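Local coordinates for protein DNA gyrase, B subunit, truncated (Myxococcus xanthus, PDB 3CWV) that probably binds and hydrolyses ATP to power the passage of double-stranded DNA by the type II topoisomerase gyrase, at residues C178-S191 with T201-A213. Sequence-based numbering, arbitrary orientation.
Sequences CNELAALAPGLRVS and TLWHLPGGVAQWA
Trp203 lies against helix 178-184. Asn179 CB sits over the five-membered ring, 3.9 Å from its centroid, in a CH-pi contact. The Asn179 amide follows over the same face, its plane 19° from that of the indole. Its CG is anti to the backbone N (chi1 -168°), which carries the amide out over Trp203 NE1. Cys178 CB meets Trp203 CZ3 at 3.6 Å, and Ala182 CB packs on Trp203 CB. Thr201 CG2 lies over the rim of the opposite face. An alanine in place of Trp203 would probably leave a gap beside Cys178 and strip Asn179 of the surface it lies on. Further along, Ala183 CB touches Leu205 CD2 and, at 3.6 Å, Trp212 CE3.

The indole is positioned by an antiparallel hairpin. Val190 N bonds to Trp203 O, and Trp203 N returns a nearly straight bond of 2.8 Å to Val190 O. On the other face of the sheet, the Arg189 guanidinium stacks on the His204 ring, centres 4.1 Å apart. Two waters bridge the two segments. One accepts from Leu205 N (2.8 Å) and lies within hydrogen-bonding distance of Ala182 O and Leu188 O. The other links Ala183 O, near the end of helix 178-184, to Val209 N of helix 208-213.

The hairpin, strands 189-194 and 199-204, ends the eight-stranded sheet, with strand 199-204 outermost. Strand 189-194 pairs on its other side with strand 53-58. Leu181 packs on helix 28-47. Val209 and Trp212 reach Ile303 of the five-stranded sheet, consistent with the junction of the GHKL ATPase and transducer domains of a GyrB-type protein.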
loop_
_atom_site.group_PDB
_atom_site.type_symbol
_atom_site.label_atom_id
_atom_site.label_comp_id
_atom_site.label_asym_id
_atom_site.label_seq_id
_atom_site.Cartn_x
_atom_site.Cartn_y
_atom_site.Cartn_z
ATOM N N CYS A 178 -5.510 -3.625 -5.140
ATOM C CA CYS A 178 -4.435 -3.833 -6.101
ATOM C C CYS A 178 -4.185 -2.550 -6.918
ATOM O O CYS A 178 -3.040 -2.157 -7.162
ATOM C CB CYS A 178 -4.778 -4.991 -7.028
ATOM S SG CYS A 178 -4.637 -6.639 -6.299
ATOM N N ASN A 179 -5.272 -1.910 -7.341
ATOM C CA ASN A 179 -5.199 -0.650 -8.077
ATOM C C ASN A 179 -4.466 0.420 -7.250
ATOM O O ASN A 179 -3.595 1.121 -7.781
ATOM C CB ASN A 179 -6.631 -0.227 -8.465
ATOM C CG ASN A 179 -6.683 0.921 -9.476
ATOM O OD1 ASN A 179 -5.666 1.541 -9.852
ATOM N ND2 ASN A 179 -7.900 1.230 -9.900
ATOM N N GLU A 180 -4.800 0.528 -5.959
ATOM C CA GLU A 180 -4.133 1.456 -5.056
ATOM C C GLU A 180 -2.653 1.165 -4.944
ATOM O O GLU A 180 -1.849 2.077 -4.927
ATOM C CB GLU A 180 -4.668 1.321 -3.646
ATOM C CG GLU A 180 -6.067 1.743 -3.454
ATOM C CD GLU A 180 -6.481 1.580 -2.008
ATOM O OE1 GLU A 180 -5.640 1.148 -1.171
ATOM O OE2 GLU A 180 -7.651 1.876 -1.711
ATOM N N LEU A 181 -2.308 -0.109 -4.792
ATOM C CA LEU A 181 -0.912 -0.520 -4.683
ATOM C C LEU A 181 -0.082 -0.097 -5.928
ATOM O O LEU A 181 1.041 0.412 -5.792
ATOM C CB LEU A 181 -0.833 -2.031 -4.454
ATOM C CG LEU A 181 0.535 -2.709 -4.566
ATOM C CD1 LEU A 181 1.480 -2.206 -3.474
ATOM C CD2 LEU A 181 0.416 -4.231 -4.513
ATOM N N ALA A 182 -0.633 -0.298 -7.126
ATOM C CA ALA A 182 0.008 0.218 -8.349
ATOM C C ALA A 182 0.235 1.737 -8.323
ATOM O O ALA A 182 1.280 2.225 -8.781
ATOM C CB ALA A 182 -0.795 -0.185 -9.603
ATOM N N ALA A 183 -0.736 2.481 -7.798
ATOM C CA ALA A 183 -0.614 3.942 -7.647
ATOM C C ALA A 183 0.419 4.346 -6.592
ATOM O O ALA A 183 1.134 5.343 -6.756
ATOM C CB ALA A 183 -1.980 4.555 -7.283
ATOM N N LEU A 184 0.481 3.589 -5.499
ATOM C CA LEU A 184 1.315 3.990 -4.358
ATOM C C LEU A 184 2.779 3.623 -4.590
ATOM O O LEU A 184 3.669 4.184 -3.967
ATOM C CB LEU A 184 0.806 3.359 -3.067
ATOM C CG LEU A 184 -0.519 3.973 -2.641
ATOM C CD1 LEU A 184 -1.229 3.120 -1.614
ATOM C CD2 LEU A 184 -0.319 5.386 -2.123
ATOM N N ALA A 185 3.003 2.671 -5.484
ATOM C CA ALA A 185 4.340 2.223 -5.831
ATOM C C ALA A 185 4.500 2.384 -7.354
ATOM O O ALA A 185 4.458 1.428 -8.117
ATOM C CB ALA A 185 4.549 0.778 -5.355
ATOM N N PRO A 186 4.626 3.650 -7.808
ATOM C CA PRO A 186 4.546 3.954 -9.238
ATOM C C PRO A 186 5.542 3.161 -10.045
ATOM O O PRO A 186 6.719 3.107 -9.680
ATOM C CB PRO A 186 4.879 5.457 -9.329
ATOM C CG PRO A 186 5.104 5.941 -7.962
ATOM C CD PRO A 186 4.817 4.842 -6.964
ATOM N N GLY A 187 5.076 2.532 -11.118
ATOM C CA GLY A 187 5.937 1.679 -11.920
ATOM C C GLY A 187 5.814 0.200 -11.578
ATOM O O GLY A 187 6.121 -0.647 -12.406
ATOM N N LEU A 188 5.368 -0.115 -10.366
ATOM C CA LEU A 188 5.073 -1.505 -10.006
ATOM C C LEU A 188 3.930 -2.050 -10.893
ATOM O O LEU A 188 2.899 -1.390 -11.040
ATOM C CB LEU A 188 4.616 -1.577 -8.540
ATOM C CG LEU A 188 4.273 -2.966 -7.993
ATOM C CD1 LEU A 188 5.478 -3.915 -8.092
ATOM C CD2 LEU A 188 3.752 -2.880 -6.546
ATOM N N ARG A 189 4.129 -3.228 -11.488
ATOM C CA ARG A 189 3.065 -3.951 -12.217
ATOM C C ARG A 189 2.272 -4.834 -11.268
ATOM O O ARG A 189 2.838 -5.729 -10.630
ATOM C CB ARG A 189 3.676 -4.806 -13.339
ATOM C CG ARG A 189 4.356 -3.934 -14.388
ATOM C CD ARG A 189 5.022 -4.720 -15.468
ATOM N NE ARG A 189 5.553 -3.803 -16.481
ATOM C CZ ARG A 189 4.834 -3.246 -17.460
ATOM N NH1 ARG A 189 3.531 -3.510 -17.586
ATOM N NH2 ARG A 189 5.427 -2.417 -18.319
ATOM N N VAL A 190 0.973 -4.563 -11.122
ATOM C CA VAL A 190 0.184 -5.322 -10.166
ATOM C C VAL A 190 -0.978 -5.916 -10.941
ATOM O O VAL A 190 -1.634 -5.193 -11.678
ATOM C CB VAL A 190 -0.446 -4.435 -9.072
ATOM C CG1 VAL A 190 -1.238 -5.307 -8.095
ATOM C CG2 VAL A 190 0.627 -3.634 -8.308
ATOM N N SER A 191 -1.217 -7.218 -10.783
ATOM C CA SER A 191 -2.295 -7.890 -11.499
ATOM C C SER A 191 -3.245 -8.577 -10.527
ATOM O O SER A 191 -2.826 -9.097 -9.484
ATOM C CB SER A 191 -1.722 -8.940 -12.452
ATOM O OG SER A 191 -0.956 -8.311 -13.474
ATOM N N THR A 201 -6.705 -8.433 -14.572
ATOM C CA THR A 201 -6.517 -6.988 -14.748
ATOM C C THR A 201 -5.098 -6.623 -14.341
ATOM O O THR A 201 -4.647 -7.031 -13.269
ATOM C CB THR A 201 -7.482 -6.202 -13.886
ATOM O OG1 THR A 201 -8.803 -6.702 -14.095
ATOM C CG2 THR A 201 -7.456 -4.690 -14.206
ATOM N N LEU A 202 -4.407 -5.866 -15.191
ATOM C CA LEU A 202 -3.045 -5.402 -14.920
ATOM C C LEU A 202 -3.089 -3.918 -14.749
ATOM O O LEU A 202 -3.595 -3.202 -15.631
ATOM C CB LEU A 202 -2.068 -5.744 -16.062
ATOM C CG LEU A 202 -0.709 -4.988 -16.006
ATOM C CD1 LEU A 202 0.199 -5.429 -14.797
ATOM C CD2 LEU A 202 0.089 -5.061 -17.363
ATOM N N TRP A 203 -2.593 -3.443 -13.603
ATOM C CA TRP A 203 -2.394 -2.006 -13.400
ATOM C C TRP A 203 -0.908 -1.696 -13.469
ATOM O O TRP A 203 -0.096 -2.413 -12.906
ATOM C CB TRP A 203 -2.927 -1.563 -12.034
ATOM C CG TRP A 203 -4.397 -1.700 -11.923
ATOM C CD1 TRP A 203 -5.329 -0.778 -12.305
ATOM C CD2 TRP A 203 -5.123 -2.815 -11.392
ATOM N NE1 TRP A 203 -6.598 -1.249 -12.049
ATOM C CE2 TRP A 203 -6.506 -2.495 -11.485
ATOM C CE3 TRP A 203 -4.749 -4.061 -10.869
ATOM C CZ2 TRP A 203 -7.505 -3.369 -11.062
ATOM C CZ3 TRP A 203 -5.732 -4.929 -10.453
ATOM C CH2 TRP A 203 -7.106 -4.580 -10.548
ATOM N N HIS A 204 -0.563 -0.630 -14.173
ATOM C CA HIS A 204 0.787 -0.124 -14.195
ATOM C C HIS A 204 0.608 1.393 -14.299
ATOM O O HIS A 204 0.105 1.909 -15.310
ATOM C CB HIS A 204 1.590 -0.740 -15.353
ATOM C CG HIS A 204 2.970 -0.172 -15.492
ATOM N ND1 HIS A 204 3.401 0.471 -16.632
ATOM C CD2 HIS A 204 3.997 -0.108 -14.616
ATOM C CE1 HIS A 204 4.639 0.895 -16.457
ATOM N NE2 HIS A 204 5.027 0.553 -15.242
ATOM N N LEU A 205 0.884 2.086 -13.194
ATOM C CA LEU A 205 0.639 3.521 -13.105
ATOM C C LEU A 205 1.977 4.251 -12.903
ATOM O O LEU A 205 2.298 4.668 -11.795
ATOM C CB LEU A 205 -0.375 3.845 -11.984
ATOM C CG LEU A 205 -1.884 3.631 -12.285
ATOM C CD1 LEU A 205 -2.232 2.156 -12.428
ATOM C CD2 LEU A 205 -2.789 4.281 -11.214
ATOM N N PRO A 206 2.769 4.407 -13.983
ATOM C CA PRO A 206 4.081 5.049 -13.789
ATOM C C PRO A 206 3.944 6.487 -13.284
ATOM O O PRO A 206 4.842 6.995 -12.627
ATOM C CB PRO A 206 4.737 4.989 -15.176
ATOM C CG PRO A 206 3.614 4.736 -16.159
ATOM C CD PRO A 206 2.506 4.042 -15.391
ATOM N N GLY A 207 2.800 7.117 -13.528
ATOM C CA GLY A 207 2.554 8.445 -12.980
ATOM C C GLY A 207 2.064 8.451 -11.547
ATOM O O GLY A 207 1.779 9.504 -11.007
ATOM N N GLY A 208 1.937 7.282 -10.917
ATOM C CA GLY A 208 1.656 7.257 -9.476
ATOM C C GLY A 208 0.307 7.810 -9.026
ATOM O O GLY A 208 -0.727 7.578 -9.660
ATOM N N VAL A 209 0.306 8.548 -7.925
ATOM C CA VAL A 209 -0.952 9.046 -7.379
ATOM C C VAL A 209 -1.530 10.168 -8.261
ATOM O O VAL A 209 -2.716 10.469 -8.174
ATOM C CB VAL A 209 -0.836 9.475 -5.898
ATOM C CG1 VAL A 209 -0.523 8.262 -5.000
ATOM C CG2 VAL A 209 0.198 10.605 -5.718
ATOM N N ALA A 210 -0.693 10.757 -9.120
ATOM C CA ALA A 210 -1.168 11.744 -10.098
ATOM C C ALA A 210 -2.028 11.058 -11.146
ATOM O O ALA A 210 -3.126 11.526 -11.498
ATOM C CB ALA A 210 0.003 12.446 -10.760
ATOM N N GLN A 211 -1.538 9.925 -11.631
ATOM C CA GLN A 211 -2.280 9.176 -12.618
ATOM C C GLN A 211 -3.589 8.685 -11.991
ATOM O O GLN A 211 -4.637 8.712 -12.638
ATOM C CB GLN A 211 -1.422 8.048 -13.186
ATOM C CG GLN A 211 -2.090 7.188 -14.250
ATOM C CD GLN A 211 -1.085 6.404 -15.057
ATOM O OE1 GLN A 211 0.089 6.369 -14.720
ATOM N NE2 GLN A 211 -1.540 5.768 -16.135
ATOM N N TRP A 212 -3.532 8.305 -10.711
ATOM C CA TRP A 212 -4.683 7.811 -9.961
ATOM C C TRP A 212 -5.719 8.901 -9.725
ATOM O O TRP A 212 -6.925 8.634 -9.765
ATOM C CB TRP A 212 -4.222 7.250 -8.601
ATOM C CG TRP A 212 -5.280 6.536 -7.773
ATOM C CD1 TRP A 212 -6.435 5.966 -8.233
ATOM C CD2 TRP A 212 -5.237 6.263 -6.356
ATOM N NE1 TRP A 212 -7.132 5.397 -7.187
ATOM C CE2 TRP A 212 -6.418 5.557 -6.029
ATOM C CE3 TRP A 212 -4.319 6.553 -5.336
ATOM C CZ2 TRP A 212 -6.712 5.146 -4.726
ATOM C CZ3 TRP A 212 -4.606 6.138 -4.042
ATOM C CH2 TRP A 212 -5.799 5.440 -3.747
ATOM N N ALA A 213 -5.256 10.118 -9.444
ATOM C CA ALA A 213 -6.162 11.244 -9.225
ATOM C C ALA A 213 -6.973 11.542 -10.495
ATOM O O ALA A 213 -8.183 11.817 -10.426
ATOM C CB ALA A 213 -5.389 12.482 -8.765
HETATM O O HOH W 1 2.416 1.299 -10.939
HETATM O O HOH W 2 2.530 7.801 -6.227
#